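Local coordinates for protein transcriptional regulator (TetR/AcrR family) (Bacillus halodurans, PDB 5GP9) that probably represses genes of fatty acid degradation by binding operator DNA as a TetR-family dimer, and is probably released by a fatty-acyl effector, at residues I11-V16 against Q59-R64; V16-E21 against S30-A35; V103-L108 against V163-V168. All coordinates share one frame; numbering follows the deposited sequence.

Interaction 1: I11-V16 against Q59-R64; sequences IIDAAV and QEKMGR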
loop_
_atom_site.group_PDB
_atom_site.type_symbol
_atom_site.label_atom_id
_atom_site.label_comp_id
_atom_site.label_asym_id
_atom_site.label_seq_id
_atom_site.Cartn_x
_atom_site.Cartn_y
_atom_site.Cartn_z
ATOM N N ILE A 11 -13.691 -18.246 16.809
ATOM C CA ILE A 11 -12.647 -17.409 17.399
ATOM C C ILE A 11 -12.112 -16.379 16.378
ATOM O O ILE A 11 -12.048 -15.175 16.686
ATOM C CB ILE A 11 -11.497 -18.262 17.977
ATOM C CG1 ILE A 11 -12.027 -19.053 19.175
ATOM C CG2 ILE A 11 -10.369 -17.403 18.449
ATOM C CD1 ILE A 11 -11.127 -20.253 19.452
ATOM N N ILE A 12 -11.785 -16.860 15.188
ATOM C CA ILE A 12 -11.233 -15.965 14.136
ATOM C C ILE A 12 -12.293 -14.960 13.721
ATOM O O ILE A 12 -11.984 -13.786 13.543
ATOM C CB ILE A 12 -10.613 -16.705 12.972
ATOM C CG1 ILE A 12 -11.626 -17.488 12.216
ATOM C CG2 ILE A 12 -9.373 -17.438 13.438
ATOM C CD1 ILE A 12 -11.271 -17.423 10.737
ATOM N N ASP A 13 -13.559 -15.373 13.596
ATOM C CA ASP A 13 -14.599 -14.397 13.229
ATOM C C ASP A 13 -14.712 -13.344 14.310
ATOM O O ASP A 13 -14.884 -12.148 14.035
ATOM C CB ASP A 13 -15.987 -15.081 13.081
ATOM C CG ASP A 13 -16.121 -15.911 11.853
ATOM O OD1 ASP A 13 -15.204 -15.880 11.000
ATOM O OD2 ASP A 13 -17.189 -16.646 11.842
ATOM N N ALA A 14 -14.637 -13.739 15.603
ATOM C CA ALA A 14 -14.654 -12.793 16.666
ATOM C C ALA A 14 -13.445 -11.875 16.620
ATOM O O ALA A 14 -13.562 -10.699 16.916
ATOM C CB ALA A 14 -14.685 -13.499 18.047
ATOM N N ALA A 15 -12.300 -12.457 16.302
ATOM C CA ALA A 15 -11.047 -11.682 16.246
ATOM C C ALA A 15 -11.153 -10.565 15.177
ATOM O O ALA A 15 -10.735 -9.402 15.483
ATOM C CB ALA A 15 -9.872 -12.560 16.019
ATOM N N VAL A 16 -11.764 -10.885 14.028
ATOM C CA VAL A 16 -11.923 -9.893 12.960
ATOM C C VAL A 16 -12.793 -8.744 13.484
ATOM O O VAL A 16 -12.468 -7.554 13.365
ATOM C CB VAL A 16 -12.483 -10.506 11.677
ATOM C CG1 VAL A 16 -12.958 -9.419 10.669
ATOM C CG2 VAL A 16 -11.494 -11.418 11.042
ATOM N N GLN A 59 -3.761 -16.218 7.058
ATOM C CA GLN A 59 -3.321 -17.312 6.242
ATOM C C GLN A 59 -4.474 -18.181 5.744
ATOM O O GLN A 59 -4.471 -18.625 4.597
ATOM C CB GLN A 59 -2.451 -18.180 7.106
ATOM C CG GLN A 59 -1.691 -19.312 6.484
ATOM C CD GLN A 59 -0.636 -19.726 7.527
ATOM O OE1 GLN A 59 -0.854 -19.611 8.768
ATOM N NE2 GLN A 59 0.511 -20.104 7.051
ATOM N N GLU A 60 -5.440 -18.400 6.607
ATOM C CA GLU A 60 -6.483 -19.374 6.279
ATOM C C GLU A 60 -7.343 -18.760 5.189
ATOM O O GLU A 60 -7.578 -19.360 4.134
ATOM C CB GLU A 60 -7.239 -19.735 7.544
ATOM C CG GLU A 60 -8.356 -20.766 7.358
ATOM C CD GLU A 60 -9.636 -20.070 6.952
ATOM O OE1 GLU A 60 -9.987 -19.035 7.621
ATOM O OE2 GLU A 60 -10.265 -20.549 5.985
ATOM N N LYS A 61 -7.739 -17.545 5.438
ATOM C CA LYS A 61 -8.527 -16.752 4.478
ATOM C C LYS A 61 -7.903 -16.474 3.140
ATOM O O LYS A 61 -8.579 -16.522 2.130
ATOM C CB LYS A 61 -8.908 -15.453 5.101
ATOM C CG LYS A 61 -9.902 -15.642 6.208
ATOM C CD LYS A 61 -10.327 -14.311 6.741
ATOM C CE LYS A 61 -11.373 -14.354 7.827
ATOM N NZ LYS A 61 -12.668 -14.948 7.618
ATOM N N MET A 62 -6.623 -16.118 3.134
ATOM C CA MET A 62 -5.910 -15.980 1.867
ATOM C C MET A 62 -5.864 -17.262 1.069
ATOM O O MET A 62 -6.016 -17.249 -0.136
ATOM C CB MET A 62 -4.487 -15.440 2.141
ATOM C CG MET A 62 -4.531 -13.984 2.491
ATOM S SD MET A 62 -5.087 -12.880 1.120
ATOM C CE MET A 62 -4.375 -13.693 -0.243
ATOM N N GLY A 63 -5.652 -18.393 1.745
ATOM C CA GLY A 63 -5.571 -19.636 1.088
ATOM C C GLY A 63 -6.844 -19.941 0.367
ATOM O O GLY A 63 -6.784 -20.370 -0.775
ATOM N N ARG A 64 -7.972 -19.653 0.990
ATOM C CA ARG A 64 -9.292 -19.899 0.350
ATOM C C ARG A 64 -9.634 -18.923 -0.758
ATOM O O ARG A 64 -10.255 -19.306 -1.731
ATOM C CB ARG A 64 -10.422 -19.850 1.363
ATOM C CG ARG A 64 -10.299 -20.931 2.415
ATOM C CD ARG A 64 -11.565 -21.198 3.235
ATOM N NE ARG A 64 -11.330 -22.444 3.999
ATOM C CZ ARG A 64 -11.568 -23.697 3.574
ATOM N NH1 ARG A 64 -12.168 -23.951 2.400
ATOM N NH2 ARG A 64 -11.243 -24.721 4.365
HETATM O O HOH W 1 -13.941 -14.027 9.844
#
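Glu60 and Lys61 of helix 50-74 reach across to Ile12, Asp13 and Val16 of helix 8-26. The two helix segments run nearly perpendicular, at 100°, with axes 12.6 Å apart, so side chains alone span the gap. Glu60 comes first. Its CG lies anti to the backbone N (chi1 -179°), and the chain then bends at chi2. This brings OE1 to 3.7 Å from CD1 of Ile12, the two side chains crossing at about a right angle. OE1 also takes a weak hydrogen bond from Tyr8. Lys61 follows and is the main bridge. Its chain is extended as far as CE and turns only at the last torsion. Its NZ lies 4.2 Å from Ile12 CD1, and its CE lies 4.4 Å from Val16 CG2. The ammonium stops 4.3 Å from Asp13 OD1, beyond salt-bridge range. One water fills the step: it donates to Asp13 OD1 at 2.5 Å and accepts from Lys61 NZ at 2.7 Å. The opposite charges probably still attract through it. Arg64, one turn on, pairs with Glu60. Its NE donates to Glu60 OE2 at 2.9 Å in a bent bond (130°), with the carboxylate oxygen in the guanidinium plane. This salt bridge engages the other oxygen of the carboxylate that meets Ile12. Lys61 and Met62 also touch a bound palmitic acid, which places this side of the contact beside the ligand. Around it, Ile12, Ala15 and Val16 pack on Leu57 of helix 50-74, Ile11 rests on helix 40-46, and Met62 faces helix 113-139.

Interaction 2: V16-E21 against S30-A35; sequences VQVIAE and SKIAKA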
loop_
_atom_site.group_PDB
_atom_site.type_symbol
_atom_site.label_atom_id
_atom_site.label_comp_id
_atom_site.label_asym_id
_atom_site.label_seq_id
_atom_site.Cartn_x
_atom_site.Cartn_y
_atom_site.Cartn_z
ATOM N N VAL A 16 -11.764 -10.885 14.028
ATOM C CA VAL A 16 -11.923 -9.893 12.960
ATOM C C VAL A 16 -12.793 -8.744 13.484
ATOM O O VAL A 16 -12.468 -7.554 13.365
ATOM C CB VAL A 16 -12.483 -10.506 11.677
ATOM C CG1 VAL A 16 -12.958 -9.419 10.669
ATOM C CG2 VAL A 16 -11.494 -11.418 11.042
ATOM N N GLN A 17 -13.870 -9.098 14.198
ATOM C CA GLN A 17 -14.767 -8.105 14.741
ATOM C C GLN A 17 -14.098 -7.211 15.760
ATOM O O GLN A 17 -14.172 -6.000 15.658
ATOM C CB GLN A 17 -15.999 -8.777 15.340
ATOM C CG GLN A 17 -16.936 -7.729 15.900
ATOM C CD GLN A 17 -18.146 -8.340 16.524
ATOM O OE1 GLN A 17 -19.008 -8.915 15.828
ATOM N NE2 GLN A 17 -18.201 -8.264 17.866
ATOM N N VAL A 18 -13.380 -7.795 16.697
ATOM C CA VAL A 18 -12.767 -7.047 17.753
ATOM C C VAL A 18 -11.630 -6.142 17.262
ATOM O O VAL A 18 -11.508 -4.972 17.671
ATOM C CB VAL A 18 -12.263 -8.002 18.838
ATOM C CG1 VAL A 18 -11.360 -7.301 19.843
ATOM C CG2 VAL A 18 -13.468 -8.637 19.504
ATOM N N ILE A 19 -10.846 -6.687 16.357
ATOM C CA ILE A 19 -9.735 -5.951 15.776
ATOM C C ILE A 19 -10.255 -4.833 14.928
ATOM O O ILE A 19 -9.705 -3.738 14.985
ATOM C CB ILE A 19 -8.733 -6.841 15.037
ATOM C CG1 ILE A 19 -8.019 -7.841 15.971
ATOM C CG2 ILE A 19 -7.717 -6.032 14.237
ATOM C CD1 ILE A 19 -7.234 -8.949 15.292
ATOM N N ALA A 20 -11.312 -5.049 14.174
ATOM C CA ALA A 20 -11.848 -3.997 13.313
ATOM C C ALA A 20 -12.428 -2.891 14.205
ATOM O O ALA A 20 -12.208 -1.711 13.994
ATOM C CB ALA A 20 -12.909 -4.537 12.419
ATOM N N GLU A 21 -13.126 -3.292 15.252
ATOM C CA GLU A 21 -13.893 -2.321 16.031
ATOM C C GLU A 21 -13.048 -1.470 16.926
ATOM O O GLU A 21 -13.336 -0.283 17.071
ATOM C CB GLU A 21 -14.946 -3.021 16.889
ATOM C CG GLU A 21 -16.222 -3.362 16.112
ATOM C CD GLU A 21 -17.295 -4.017 16.996
ATOM O OE1 GLU A 21 -17.249 -3.824 18.252
ATOM O OE2 GLU A 21 -18.181 -4.719 16.442
ATOM N N SER A 30 -8.944 -11.636 25.962
ATOM C CA SER A 30 -10.188 -11.546 26.754
ATOM C C SER A 30 -11.396 -11.078 26.001
ATOM O O SER A 30 -12.458 -11.646 26.154
ATOM C CB SER A 30 -10.044 -10.561 27.931
ATOM O OG SER A 30 -8.833 -10.814 28.565
ATOM N N LYS A 31 -11.250 -9.990 25.244
ATOM C CA LYS A 31 -12.317 -9.416 24.438
ATOM C C LYS A 31 -12.724 -10.353 23.271
ATOM O O LYS A 31 -13.920 -10.507 23.039
ATOM C CB LYS A 31 -11.926 -8.038 23.850
ATOM C CG LYS A 31 -11.681 -6.935 24.884
ATOM C CD LYS A 31 -10.862 -5.742 24.359
ATOM C CE LYS A 31 -10.326 -4.933 25.553
ATOM N NZ LYS A 31 -9.331 -3.920 25.139
ATOM N N ILE A 32 -11.734 -10.966 22.632
ATOM C CA ILE A 32 -11.957 -11.914 21.535
ATOM C C ILE A 32 -12.773 -13.096 22.110
ATOM O O ILE A 32 -13.724 -13.533 21.507
ATOM C CB ILE A 32 -10.641 -12.352 20.871
ATOM C CG1 ILE A 32 -9.911 -11.089 20.270
ATOM C CG2 ILE A 32 -10.902 -13.421 19.813
ATOM C CD1 ILE A 32 -8.613 -11.406 19.605
ATOM N N ALA A 33 -12.396 -13.577 23.299
ATOM C CA ALA A 33 -13.056 -14.714 23.936
ATOM C C ALA A 33 -14.520 -14.378 24.205
ATOM O O ALA A 33 -15.385 -15.171 23.812
ATOM C CB ALA A 33 -12.307 -15.053 25.261
ATOM N N LYS A 34 -14.799 -13.167 24.737
ATOM C CA LYS A 34 -16.167 -12.718 25.023
ATOM C C LYS A 34 -16.987 -12.673 23.746
ATOM O O LYS A 34 -18.041 -13.290 23.667
ATOM C CB LYS A 34 -16.193 -11.368 25.749
ATOM C CG LYS A 34 -17.601 -10.781 25.998
ATOM C CD LYS A 34 -17.570 -9.491 26.817
ATOM C CE LYS A 34 -18.506 -8.394 26.306
ATOM N NZ LYS A 34 -19.886 -8.911 26.138
ATOM N N ALA A 35 -16.401 -12.113 22.689
ATOM C CA ALA A 35 -17.125 -11.993 21.425
ATOM C C ALA A 35 -17.366 -13.371 20.766
ATOM O O ALA A 35 -18.366 -13.551 20.068
ATOM C CB ALA A 35 -16.336 -11.072 20.501
#
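Val18 of helix 8-26 packs against Lys31, Ile32 and Ala35 of helix 29-36. The apolar contacts come first. Both methyls of Val18 are used. CG1, anti to the backbone N (chi1 168°), meets CG1 of Ile32 at 4.1 Å. The same methyl lies 4.1 Å from CB of Lys31, the two side chains crossing at about a right angle. CG2 touches CB of Ala35 at 3.9 Å, one turn further along helix 29-36. Two contacts involve polar atoms, without a hydrogen bond. Val18 CG2 lies 4.0 Å from the backbone O of Lys31, an oxygen already bonded to Ala35 N within its own helix. At the edge, NE2 of Gln17 comes to 4.3 Å from Ala35 CB by van der Waals contact. Only the base of Lys31 takes part. Its extended chain leads away, and NZ bonds to the backbone O of Gln26. The segment axes are 9.4 Å apart and cross at 127°. Helix 29-36 opens the predicted helix-turn-helix, and helix 8-26 packs against it as in other TetR-family DNA-binding domains. No hydrogen bond or salt bridge joins the segments, and the contact is van der Waals packing of aliphatic groups around Val18.

Interaction 3: V103-L108 against V163-V168; sequences VTQLEL and VVTNWV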
loop_
_atom_site.group_PDB
_atom_site.type_symbol
_atom_site.label_atom_id
_atom_site.label_comp_id
_atom_site.label_asym_id
_atom_site.label_seq_id
_atom_site.Cartn_x
_atom_site.Cartn_y
_atom_site.Cartn_z
ATOM N N VAL A 103 -9.483 -4.731 8.861
ATOM C CA VAL A 103 -8.301 -5.533 9.263
ATOM C C VAL A 103 -7.195 -5.585 8.203
ATOM O O VAL A 103 -6.024 -5.261 8.481
ATOM C CB VAL A 103 -8.739 -6.933 9.713
ATOM C CG1 VAL A 103 -7.557 -7.746 10.030
ATOM C CG2 VAL A 103 -9.643 -6.821 10.894
ATOM N N THR A 104 -7.527 -5.975 7.004
ATOM C CA THR A 104 -6.542 -6.140 5.904
ATOM C C THR A 104 -5.935 -4.826 5.442
ATOM O O THR A 104 -4.746 -4.755 5.124
ATOM C CB THR A 104 -7.108 -6.887 4.690
ATOM O OG1 THR A 104 -8.161 -6.133 4.055
ATOM C CG2 THR A 104 -7.583 -8.254 5.074
ATOM N N GLN A 105 -6.751 -3.769 5.386
ATOM C CA GLN A 105 -6.240 -2.468 4.877
ATOM C C GLN A 105 -5.603 -1.594 5.918
ATOM O O GLN A 105 -4.681 -0.798 5.584
ATOM C CB GLN A 105 -7.312 -1.719 4.108
ATOM C CG GLN A 105 -8.037 -2.531 3.073
ATOM C CD GLN A 105 -7.134 -3.337 2.137
ATOM O OE1 GLN A 105 -7.151 -4.561 2.136
ATOM N NE2 GLN A 105 -6.341 -2.657 1.335
ATOM N N LEU A 106 -6.059 -1.695 7.174
ATOM C CA LEU A 106 -5.591 -0.744 8.165
ATOM C C LEU A 106 -4.830 -1.496 9.250
ATOM O O LEU A 106 -3.666 -1.187 9.548
ATOM C CB LEU A 106 -6.694 0.099 8.748
ATOM C CG LEU A 106 -7.555 0.848 7.735
ATOM C CD1 LEU A 106 -8.584 1.616 8.498
ATOM C CD2 LEU A 106 -6.683 1.761 6.929
ATOM N N GLU A 107 -5.422 -2.554 9.764
ATOM C CA GLU A 107 -4.859 -3.107 11.012
ATOM C C GLU A 107 -3.712 -4.036 10.832
ATOM O O GLU A 107 -2.831 -4.092 11.693
ATOM C CB GLU A 107 -5.925 -3.687 11.882
ATOM C CG GLU A 107 -7.008 -2.710 12.325
ATOM C CD GLU A 107 -6.537 -1.572 13.242
ATOM O OE1 GLU A 107 -5.551 -1.794 13.898
ATOM O OE2 GLU A 107 -7.176 -0.521 13.264
ATOM N N LEU A 108 -3.625 -4.674 9.687
ATOM C CA LEU A 108 -2.569 -5.608 9.387
ATOM C C LEU A 108 -1.387 -4.839 8.811
ATOM O O LEU A 108 -0.465 -5.394 8.241
ATOM C CB LEU A 108 -3.192 -6.585 8.393
ATOM C CG LEU A 108 -2.662 -7.902 8.033
ATOM C CD1 LEU A 108 -2.610 -8.815 9.248
ATOM C CD2 LEU A 108 -3.490 -8.573 6.951
ATOM N N VAL A 163 -6.932 1.089 -4.278
ATOM C CA VAL A 163 -8.374 1.366 -4.493
ATOM C C VAL A 163 -9.154 0.892 -3.244
ATOM O O VAL A 163 -9.920 1.641 -2.663
ATOM C CB VAL A 163 -8.849 0.704 -5.775
ATOM C CG1 VAL A 163 -10.418 0.762 -5.852
ATOM C CG2 VAL A 163 -8.166 1.324 -6.952
ATOM N N VAL A 164 -8.903 -0.323 -2.756
ATOM C CA VAL A 164 -9.622 -0.882 -1.574
ATOM C C VAL A 164 -9.342 -0.018 -0.329
ATOM O O VAL A 164 -10.275 0.296 0.435
ATOM C CB VAL A 164 -9.259 -2.379 -1.270
ATOM C CG1 VAL A 164 -10.008 -2.835 -0.011
ATOM C CG2 VAL A 164 -9.585 -3.256 -2.492
ATOM N N THR A 165 -8.079 0.388 -0.126
ATOM C CA THR A 165 -7.761 1.229 1.012
ATOM C C THR A 165 -8.505 2.524 1.012
ATOM O O THR A 165 -8.983 3.001 2.062
ATOM C CB THR A 165 -6.270 1.434 1.192
ATOM O OG1 THR A 165 -5.724 0.176 1.549
ATOM C CG2 THR A 165 -5.957 2.420 2.238
ATOM N N ASN A 166 -8.632 3.133 -0.162
ATOM C CA ASN A 166 -9.333 4.364 -0.232
ATOM C C ASN A 166 -10.843 4.227 0.123
ATOM O O ASN A 166 -11.380 5.116 0.780
ATOM C CB ASN A 166 -9.072 5.023 -1.583
ATOM C CG ASN A 166 -7.753 5.826 -1.539
ATOM O OD1 ASN A 166 -7.732 6.969 -1.053
ATOM N ND2 ASN A 166 -6.647 5.213 -1.940
ATOM N N TRP A 167 -11.422 3.093 -0.228
ATOM C CA TRP A 167 -12.832 2.779 0.032
ATOM C C TRP A 167 -12.999 2.583 1.541
ATOM O O TRP A 167 -13.873 3.172 2.186
ATOM C CB TRP A 167 -13.188 1.575 -0.754
ATOM C CG TRP A 167 -14.427 0.804 -0.427
ATOM C CD1 TRP A 167 -15.761 1.145 -0.738
ATOM C CD2 TRP A 167 -14.482 -0.437 0.251
ATOM N NE1 TRP A 167 -16.600 0.176 -0.282
ATOM C CE2 TRP A 167 -15.855 -0.812 0.330
ATOM C CE3 TRP A 167 -13.495 -1.313 0.774
ATOM C CZ2 TRP A 167 -16.256 -1.998 0.905
ATOM C CZ3 TRP A 167 -13.895 -2.512 1.324
ATOM C CH2 TRP A 167 -15.249 -2.867 1.374
ATOM N N VAL A 168 -12.078 1.830 2.159
ATOM C CA VAL A 168 -12.047 1.698 3.638
ATOM C C VAL A 168 -11.867 3.022 4.378
ATOM O O VAL A 168 -12.573 3.255 5.372
ATOM C CB VAL A 168 -11.026 0.653 4.113
ATOM C CG1 VAL A 168 -10.806 0.733 5.618
ATOM C CG2 VAL A 168 -11.411 -0.738 3.713
#
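Gln105 has CG beside its backbone N (chi1 -49°) and a second bend at chi2. This folded shape turns its amide toward Thr165, whose OG1 also sits beside its own backbone N. NE2 of Gln105 donates to OG1 of Thr165 at 2.9 Å. The bond is fairly straight, with an N-H...O angle of 160°, and the oxygen lies close to the amide plane. The amide is held at both ends. Thr104 OG1 donates to Gln105 OE1 at 2.7 Å, in the carbonyl plane and on a lone pair. NE2 has a second partner in Asp161, and Thr165 OG1 is also bonded to the backbone O of Asp161. These bonds satisfy the polar ends of a buried side chain and fix the rotation of its amide. The site belongs to the all-helical C-terminal ligand-binding domain of the TetR family. The side chain of Gln105 lies about 4 Å from a bound palmitic acid, so the network borders the pocket. Here helix 98-107 ends in a pi-type turn, marked by Leu108 N bonding to Val103 O. Apolar groups pack beside the amide. Val164 CG1 touches Gln105 CD at 3.6 Å, the side chains crossing at about a right angle. Val168 uses both methyls. CG2 meets Gln105 CG at 3.9 Å, while CG1 meets CD1 of Leu106 tip to tip at 3.7 Å. The segment axes cross at 77°. Phe91 and Leu94 of helix 79-95 pack on Val164, and Leu106 also packs on Arg116 of the second subunit.

In the fold
From the N terminus, helix 8-26 enters both interaction 1 and interaction 2, which share Val16. Interaction 2 closes a short loop to helix 29-36, within the DNA-binding domain. This loop is nested inside the longer one closed by interaction 1, which runs on to helix 50-74 and ties the DNA-binding part to the ligand-binding domain. Interaction 3 follows in series. It closes a separate loop from helix 98-107 to helix 149-169, wholly within the ligand-binding domain. The groups still touch: Ile19 of helix 8-26 packs on Val103 and Glu107. The bound palmitic acid lies near both interactions 1 and 3.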